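Local coordinates for protein shikimate 5-dehydrogenase AroE (5-dehydroshikimate reductase) (Mycobacterium tuberculosis, PDB 4P4G) that probably interconverts 3-dehydroshikimate and shikimate with NADP(H), the fourth step of the route to chorismate, and binds shikimate, at residues G111-A116 with V187-I192; G176-A181 with G202-I207; L210-Y215 with T220-A225. All coordinates share one frame; numbering follows the deposited sequence.

Contact 1: G111-A116 with V187-I192; sequences GALGAA and VLVSTI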
loop_
_atom_site.group_PDB
_atom_site.type_symbol
_atom_site.label_atom_id
_atom_site.label_comp_id
_atom_site.label_asym_id
_atom_site.label_seq_id
_atom_site.Cartn_x
_atom_site.Cartn_y
_atom_site.Cartn_z
ATOM N N GLY A 111 10.352 0.663 1.593
ATOM C CA GLY A 111 10.888 1.867 2.208
ATOM C C GLY A 111 10.541 2.013 3.675
ATOM O O GLY A 111 11.364 2.477 4.468
ATOM N N ALA A 112 9.317 1.641 4.044
ATOM C CA ALA A 112 8.877 1.738 5.436
ATOM C C ALA A 112 9.629 0.753 6.323
ATOM O O ALA A 112 9.991 1.080 7.462
ATOM C CB ALA A 112 7.392 1.500 5.541
ATOM N N LEU A 113 9.844 -0.456 5.813
ATOM C CA LEU A 113 10.562 -1.480 6.579
ATOM C C LEU A 113 12.066 -1.256 6.635
ATOM O O LEU A 113 12.702 -1.492 7.682
ATOM C CB LEU A 113 10.261 -2.881 6.025
ATOM C CG LEU A 113 8.865 -3.408 6.321
ATOM C CD1 LEU A 113 8.593 -4.705 5.570
ATOM C CD2 LEU A 113 8.729 -3.615 7.813
ATOM N N GLY A 114 12.660 -0.824 5.523
ATOM C CA GLY A 114 14.092 -0.556 5.488
ATOM C C GLY A 114 14.921 -1.798 5.188
ATOM O O GLY A 114 15.753 -1.801 4.277
ATOM N N ALA A 115 14.690 -2.853 5.964
ATOM C CA ALA A 115 15.366 -4.133 5.769
ATOM C C ALA A 115 14.495 -5.265 6.300
ATOM O O ALA A 115 13.681 -5.058 7.201
ATOM C CB ALA A 115 16.722 -4.137 6.465
ATOM N N ALA A 116 14.667 -6.447 5.722
ATOM C CA ALA A 116 14.001 -7.678 6.160
ATOM C C ALA A 116 14.715 -8.828 5.463
ATOM O O ALA A 116 15.058 -8.717 4.286
ATOM C CB ALA A 116 12.538 -7.666 5.790
ATOM N N VAL A 187 8.789 -10.524 10.731
ATOM C CA VAL A 187 8.099 -9.317 10.301
ATOM C C VAL A 187 6.687 -9.659 9.870
ATOM O O VAL A 187 6.448 -10.710 9.278
ATOM C CB VAL A 187 8.878 -8.567 9.186
ATOM C CG1 VAL A 187 9.070 -9.441 7.976
ATOM C CG2 VAL A 187 8.189 -7.277 8.809
ATOM N N LEU A 188 5.755 -8.776 10.205
ATOM C CA LEU A 188 4.356 -8.921 9.831
ATOM C C LEU A 188 3.912 -7.668 9.081
ATOM O O LEU A 188 4.066 -6.550 9.580
ATOM C CB LEU A 188 3.522 -9.101 11.104
ATOM C CG LEU A 188 2.004 -9.041 11.051
ATOM C CD1 LEU A 188 1.510 -10.136 10.157
ATOM C CD2 LEU A 188 1.418 -9.187 12.461
ATOM N N VAL A 189 3.382 -7.838 7.873
ATOM C CA VAL A 189 2.766 -6.719 7.170
ATOM C C VAL A 189 1.263 -6.936 7.140
ATOM O O VAL A 189 0.783 -7.923 6.566
ATOM C CB VAL A 189 3.292 -6.554 5.743
ATOM C CG1 VAL A 189 2.619 -5.350 5.085
ATOM C CG2 VAL A 189 4.826 -6.407 5.742
ATOM N N SER A 190 0.515 -6.030 7.762
ATOM C CA SER A 190 -0.943 -6.205 7.846
ATOM C C SER A 190 -1.694 -5.328 6.865
ATOM O O SER A 190 -1.565 -4.097 6.888
ATOM C CB SER A 190 -1.447 -5.918 9.260
ATOM O OG SER A 190 -2.858 -6.077 9.309
ATOM N N THR A 191 -2.497 -5.953 6.006
ATOM C CA THR A 191 -3.299 -5.189 5.049
ATOM C C THR A 191 -4.804 -5.346 5.266
ATOM O O THR A 191 -5.603 -4.925 4.421
ATOM C CB THR A 191 -2.926 -5.522 3.575
ATOM O OG1 THR A 191 -3.401 -6.828 3.228
ATOM C CG2 THR A 191 -1.416 -5.478 3.364
ATOM N N ILE A 192 -5.192 -5.942 6.395
ATOM C CA ILE A 192 -6.603 -6.172 6.716
ATOM C C ILE A 192 -7.180 -5.028 7.559
ATOM O O ILE A 192 -6.414 -4.231 8.122
ATOM C CB ILE A 192 -6.823 -7.524 7.449
ATOM C CG1 ILE A 192 -6.012 -7.595 8.743
ATOM C CG2 ILE A 192 -6.487 -8.674 6.538
ATOM C CD1 ILE A 192 -6.261 -8.887 9.531
#
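L113, A116, V187 and V189 meet without any ring, amide or carboxylate among them, so the contact has no faces or edges, just methyl groups set against methyl groups. L113, in the last turn of helix 105-113, reaches toward V187 tip to tip, and its CD2 lies 3.8 Å from V187 CG2. The other branch of the leucine slants across to the second valine, where L113 CD1 is 4.1 Å from V189 CG2. V187 presents CG2 because that methyl stands anti to the backbone N, while CG1 takes the place between N and the carbonyl carbon and faces A116 CB at a looser 4.5 Å. Beyond the helix the chain turns at G114, whose positive phi (86°) redirects it so that A116 comes back over the start of the strand.

The contact lies between a helix and one face of the parallel sheet of the Rossmann-like domain: V187 and V189 point to that face and L188 to the other. L136 and L139 of helix 129-139, with V209 and L211 of the next strand, close around L113. The chemistry is purely apolar and carries little directionality. The buried L113 near the end of the helix is therefore held to the sheet by the fit of branched side chains, while the backbone polar groups of V187 and V189 bond within the sheet, both to L121.

Contact 2: G176-A181 with G202-I207; sequences GGLADA and GTLAAI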
loop_
_atom_site.group_PDB
_atom_site.type_symbol
_atom_site.label_atom_id
_atom_site.label_comp_id
_atom_site.label_asym_id
_atom_site.label_seq_id
_atom_site.Cartn_x
_atom_site.Cartn_y
_atom_site.Cartn_z
ATOM N N GLY A 176 -5.965 -23.007 13.456
ATOM C CA GLY A 176 -5.042 -23.410 14.504
ATOM C C GLY A 176 -3.573 -23.300 14.160
ATOM O O GLY A 176 -2.712 -23.712 14.942
ATOM N N GLY A 177 -3.272 -22.735 12.999
ATOM C CA GLY A 177 -1.890 -22.636 12.564
ATOM C C GLY A 177 -1.285 -21.256 12.739
ATOM O O GLY A 177 -0.082 -21.071 12.536
ATOM N N LEU A 178 -2.104 -20.284 13.125
ATOM C CA LEU A 178 -1.629 -18.906 13.190
ATOM C C LEU A 178 -0.493 -18.721 14.208
ATOM O O LEU A 178 0.499 -18.065 13.914
ATOM C CB LEU A 178 -2.788 -17.946 13.478
ATOM C CG LEU A 178 -2.427 -16.461 13.447
ATOM C CD1 LEU A 178 -1.754 -16.084 12.136
ATOM C CD2 LEU A 178 -3.665 -15.605 13.662
ATOM N N ALA A 179 -0.627 -19.319 15.386
ATOM C CA ALA A 179 0.384 -19.169 16.436
ATOM C C ALA A 179 1.768 -19.647 15.986
ATOM O O ALA A 179 2.776 -18.977 16.222
ATOM C CB ALA A 179 -0.048 -19.904 17.698
ATOM N N ASP A 180 1.812 -20.803 15.337
ATOM C CA ASP A 180 3.074 -21.340 14.831
ATOM C C ASP A 180 3.641 -20.488 13.684
ATOM O O ASP A 180 4.855 -20.334 13.552
ATOM C CB ASP A 180 2.891 -22.795 14.407
ATOM C CG ASP A 180 2.605 -23.719 15.589
ATOM O OD1 ASP A 180 3.110 -23.443 16.703
ATOM O OD2 ASP A 180 1.877 -24.720 15.401
ATOM N N ALA A 181 2.761 -19.928 12.863
ATOM C CA ALA A 181 3.188 -19.037 11.783
ATOM C C ALA A 181 3.838 -17.770 12.346
ATOM O O ALA A 181 4.853 -17.291 11.829
ATOM C CB ALA A 181 2.015 -18.702 10.881
ATOM N N GLY A 202 -3.874 -10.756 20.051
ATOM C CA GLY A 202 -3.174 -11.472 21.110
ATOM C C GLY A 202 -2.215 -12.510 20.557
ATOM O O GLY A 202 -1.115 -12.717 21.081
ATOM N N THR A 203 -2.636 -13.170 19.485
ATOM C CA THR A 203 -1.811 -14.175 18.820
ATOM C C THR A 203 -0.690 -13.527 18.009
ATOM O O THR A 203 0.453 -14.005 18.011
ATOM C CB THR A 203 -2.674 -15.064 17.910
ATOM O OG1 THR A 203 -3.640 -15.750 18.715
ATOM C CG2 THR A 203 -1.818 -16.087 17.178
ATOM N N LEU A 204 -1.023 -12.442 17.322
ATOM C CA LEU A 204 -0.072 -11.726 16.474
ATOM C C LEU A 204 0.920 -10.855 17.261
ATOM O O LEU A 204 1.959 -10.473 16.726
ATOM C CB LEU A 204 -0.827 -10.869 15.457
ATOM C CG LEU A 204 -1.764 -11.566 14.466
ATOM C CD1 LEU A 204 -2.651 -10.509 13.810
ATOM C CD2 LEU A 204 -0.977 -12.338 13.427
ATOM N N ALA A 205 0.611 -10.568 18.527
ATOM C CA ALA A 205 1.368 -9.575 19.308
ATOM C C ALA A 205 2.846 -9.907 19.442
ATOM O O ALA A 205 3.670 -9.021 19.676
ATOM C CB ALA A 205 0.749 -9.394 20.684
ATOM N N ALA A 206 3.173 -11.189 19.307
ATOM C CA ALA A 206 4.537 -11.672 19.498
ATOM C C ALA A 206 5.484 -11.402 18.328
ATOM O O ALA A 206 6.661 -11.748 18.401
ATOM C CB ALA A 206 4.520 -13.157 19.828
ATOM N N ILE A 207 4.983 -10.790 17.260
ATOM C CA ILE A 207 5.827 -10.533 16.086
ATOM C C ILE A 207 6.845 -9.439 16.416
ATOM O O ILE A 207 6.502 -8.438 17.057
ATOM C CB ILE A 207 4.984 -10.144 14.852
ATOM C CG1 ILE A 207 5.788 -10.291 13.558
ATOM C CG2 ILE A 207 4.431 -8.731 14.964
ATOM C CD1 ILE A 207 5.825 -11.711 13.047
#
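L178 and T203 come together through matching first torsions. In the leucine, CG stands opposite the backbone N (chi1 -175°), which carries the side chain off the first turn of helix 178-184. In the threonine the same place, opposite N, is held by CG2, with OG1 turned to the side of the backbone N. The methyl rather than the hydroxyl therefore enters the contact. It settles 3.8 Å from L178 CG as the two side chains slant past each other, and L178 CD2 is almost as near, with CD2 to T203 CG2 at 4.0 Å. The same methyl reaches the backbone of the next residue, since T203 CG2 lies 3.9 Å from A179 CA. Here the backbones approach closely, with the CA atoms of A179 and T203 6.0 Å apart.

Both segments lie on the face of the parallel Rossmann-like sheet that L188 looks toward. Helix 178-184 belongs to the crossover that leads from strand 167-172, at one margin of the sheet, to strand 187-190 on the far side of strand 119-123. Helix 201-204 lies in the next connection, between strands 187-190 and 209-212, so the contact joins two successive connections laid side by side.

Deeper in, L204 adds a second apolar touch. Its side chain crosses that of L178 at about a right angle, and L204 CD2 lies 4.0 Å from L178 CD1. L204 also rests on L188, L123 and L222, while Y200 touches L178. From L204 to I207 the backbone forms a type I turn, closed by I207 N bonding to L204 O at 3.1 Å, and this returns I207 to the sheet beside L188.

Contact 3: L210-Y215 with T220-A225; sequences LLDAIY and TPLAAA. With SKM ((3R,4S,5R)-3,4,5-trihydroxycyclohex-1-ene-1-carboxylic acid), chain C.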
loop_
_atom_site.group_PDB
_atom_site.type_symbol
_atom_site.label_atom_id
_atom_site.label_comp_id
_atom_site.label_asym_id
_atom_site.label_seq_id
_atom_site.Cartn_x
_atom_site.Cartn_y
_atom_site.Cartn_z
ATOM N N LEU A 210 6.121 -4.985 13.111
ATOM C CA LEU A 210 4.814 -4.853 12.476
ATOM C C LEU A 210 4.798 -3.640 11.572
ATOM O O LEU A 210 5.111 -2.523 12.013
ATOM C CB LEU A 210 3.720 -4.650 13.529
ATOM C CG LEU A 210 2.398 -4.049 13.016
ATOM C CD1 LEU A 210 1.638 -5.037 12.119
ATOM C CD2 LEU A 210 1.510 -3.583 14.178
ATOM N N LEU A 211 4.433 -3.847 10.312
ATOM C CA LEU A 211 4.095 -2.723 9.451
ATOM C C LEU A 211 2.596 -2.781 9.250
ATOM O O LEU A 211 2.084 -3.755 8.713
ATOM C CB LEU A 211 4.832 -2.832 8.103
ATOM C CG LEU A 211 4.417 -1.826 7.024
ATOM C CD1 LEU A 211 4.611 -0.375 7.502
ATOM C CD2 LEU A 211 5.187 -2.070 5.735
ATOM N N ASP A 212 1.868 -1.761 9.714
ATOM C CA ASP A 212 0.416 -1.758 9.543
ATOM C C ASP A 212 0.064 -0.777 8.442
ATOM O O ASP A 212 0.472 0.379 8.491
ATOM C CB ASP A 212 -0.282 -1.372 10.862
ATOM C CG ASP A 212 -1.746 -1.805 10.910
ATOM O OD1 ASP A 212 -2.379 -1.891 9.834
ATOM O OD2 ASP A 212 -2.266 -2.055 12.029
ATOM N N ALA A 213 -0.675 -1.229 7.434
ATOM C CA ALA A 213 -1.064 -0.332 6.342
ATOM C C ALA A 213 -2.036 0.756 6.790
ATOM O O ALA A 213 -2.138 1.816 6.165
ATOM C CB ALA A 213 -1.641 -1.124 5.184
ATOM N N ILE A 214 -2.757 0.487 7.873
ATOM C CA ILE A 214 -3.746 1.428 8.410
ATOM C C ILE A 214 -3.051 2.619 9.090
ATOM O O ILE A 214 -2.028 2.446 9.763
ATOM C CB ILE A 214 -4.657 0.735 9.457
ATOM C CG1 ILE A 214 -5.449 -0.417 8.827
ATOM C CG2 ILE A 214 -5.597 1.757 10.123
ATOM C CD1 ILE A 214 -6.327 -0.003 7.668
ATOM N N TYR A 215 -3.589 3.821 8.919
ATOM C CA TYR A 215 -3.063 4.970 9.647
ATOM C C TYR A 215 -4.125 5.833 10.337
ATOM O O TYR A 215 -3.787 6.742 11.084
ATOM C CB TYR A 215 -2.127 5.818 8.770
ATOM C CG TYR A 215 -2.733 6.454 7.526
ATOM C CD1 TYR A 215 -3.477 7.623 7.604
ATOM C CD2 TYR A 215 -2.508 5.905 6.272
ATOM C CE1 TYR A 215 -4.014 8.214 6.467
ATOM C CE2 TYR A 215 -3.034 6.487 5.123
ATOM C CZ TYR A 215 -3.779 7.638 5.230
ATOM O OH TYR A 215 -4.298 8.222 4.097
ATOM N N THR A 220 -4.008 1.170 15.826
ATOM C CA THR A 220 -4.910 0.033 15.703
ATOM C C THR A 220 -4.748 -0.870 16.914
ATOM O O THR A 220 -3.691 -0.839 17.584
ATOM C CB THR A 220 -4.599 -0.774 14.449
ATOM O OG1 THR A 220 -3.252 -1.265 14.517
ATOM C CG2 THR A 220 -4.767 0.082 13.224
ATOM N N PRO A 221 -5.778 -1.677 17.220
ATOM C CA PRO A 221 -5.633 -2.665 18.293
ATOM C C PRO A 221 -4.414 -3.555 18.099
ATOM O O PRO A 221 -3.717 -3.865 19.078
ATOM C CB PRO A 221 -6.936 -3.478 18.196
ATOM C CG PRO A 221 -7.937 -2.453 17.729
ATOM C CD PRO A 221 -7.175 -1.596 16.735
ATOM N N LEU A 222 -4.152 -3.953 16.854
ATOM C CA LEU A 222 -2.980 -4.759 16.530
ATOM C C LEU A 222 -1.684 -4.043 16.886
ATOM O O LEU A 222 -0.790 -4.627 17.489
ATOM C CB LEU A 222 -2.980 -5.112 15.045
ATOM C CG LEU A 222 -1.795 -5.982 14.620
ATOM C CD1 LEU A 222 -1.758 -7.258 15.457
ATOM C CD2 LEU A 222 -1.852 -6.297 13.131
ATOM N N ALA A 223 -1.584 -2.772 16.507
ATOM C CA ALA A 223 -0.403 -1.966 16.826
ATOM C C ALA A 223 -0.213 -1.811 18.336
ATOM O O ALA A 223 0.909 -1.869 18.830
ATOM C CB ALA A 223 -0.486 -0.610 16.145
ATOM N N ALA A 224 -1.305 -1.617 19.075
ATOM C CA ALA A 224 -1.205 -1.509 20.531
ATOM C C ALA A 224 -0.686 -2.798 21.154
ATOM O O ALA A 224 0.074 -2.765 22.120
ATOM C CB ALA A 224 -2.548 -1.129 21.138
ATOM N N ALA A 225 -1.124 -3.929 20.607
ATOM C CA ALA A 225 -0.731 -5.242 21.110
ATOM C C ALA A 225 0.751 -5.530 20.882
ATOM O O ALA A 225 1.466 -5.944 21.797
ATOM C CB ALA A 225 -1.597 -6.323 20.457
HETATM O O12 SKM C . -1.407 3.240 -2.167
HETATM C C8 SKM C . -1.792 4.342 -1.349
HETATM C C6 SKM C . -2.539 3.803 -0.162
HETATM O O7 SKM C . -3.517 2.863 -0.564
HETATM C C5 SKM C . -3.198 4.897 0.508
HETATM C C4 SKM C . -3.405 6.125 0.034
HETATM C C1 SKM C . -4.142 7.137 0.893
HETATM O O2 SKM C . -4.267 8.302 0.488
HETATM O O3 SKM C . -4.615 6.818 2.000
HETATM C C10 SKM C . -2.913 6.581 -1.372
HETATM C C9 SKM C . -2.592 5.296 -2.192
HETATM O O11 SKM C . -1.832 5.727 -3.267
#
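The beta-alpha-beta unit of strand 209-212, helix 221-229 and strand 232-234 is pinned at the helix start by D212 and T220, a carboxylate joined to an N-cap residue. The short strand and helix segments run nearly antiparallel, at 161°, with axes 9.5 Å apart. T220 OG1 donates to D212 OD2 over 2.8 Å, meeting that oxygen nearly along its C-O axis. T220 OG1 is gripped twice, because it also accepts from A223 N at 3.0 Å, the capping bond. Its position between the backbone N and the carbonyl carbon (chi1 60°) turns it back over the first helical turn. The other carboxylate oxygen makes an Asx turn: I214 N donates to D212 OD1 from above the carboxylate plane, 45° out of it. Bonds at both oxygens thus help fix the rotation of this buried carboxylate, and the nearby helix start would probably stabilise its negative charge.

Apolar contacts flank the polar pair. L210 CD2 presses on the helix backbone at A223 CA, 3.6 Å away, and its CD1 meets L222 CD2, the two leucines meeting at an oblique angle. On the other side of D212 along the chain, I214 CG2 packs 3.6 Å from T220 CG2.

Past the Asx turn the chain delivers Y215 to the shikimate pocket. The carboxylate oxygen O3 of SKM lies at the edge of the tyrosine ring, near its plane. Y215 OH, which is also bonded to R19 N, donates to SKM O3 in a short hydrogen bond of 2.5 Å.

Overall arrangement
The three contacts illustrate how a parallel sheet is covered on both faces. Strands 187-190 and 209-212 lie side by side, linking contacts 1 and 3, whose centres are 11 Å apart, by probable hydrogen bonds such as L188 O to L211 N (2.8 Å). Contact 1 covers one face, whereas contacts 2 and 3 lie on the other, with centres 15 Å apart and L204 CB 3.7 Å from L222 CD1. L188 joins contact 1 to contact 2, its CB lying 3.5 Å from I207 CG1. Contact 3 alone reaches shikimate, through Y215; the V189 side chain of contact 1 stays about 12 Å from the ligand.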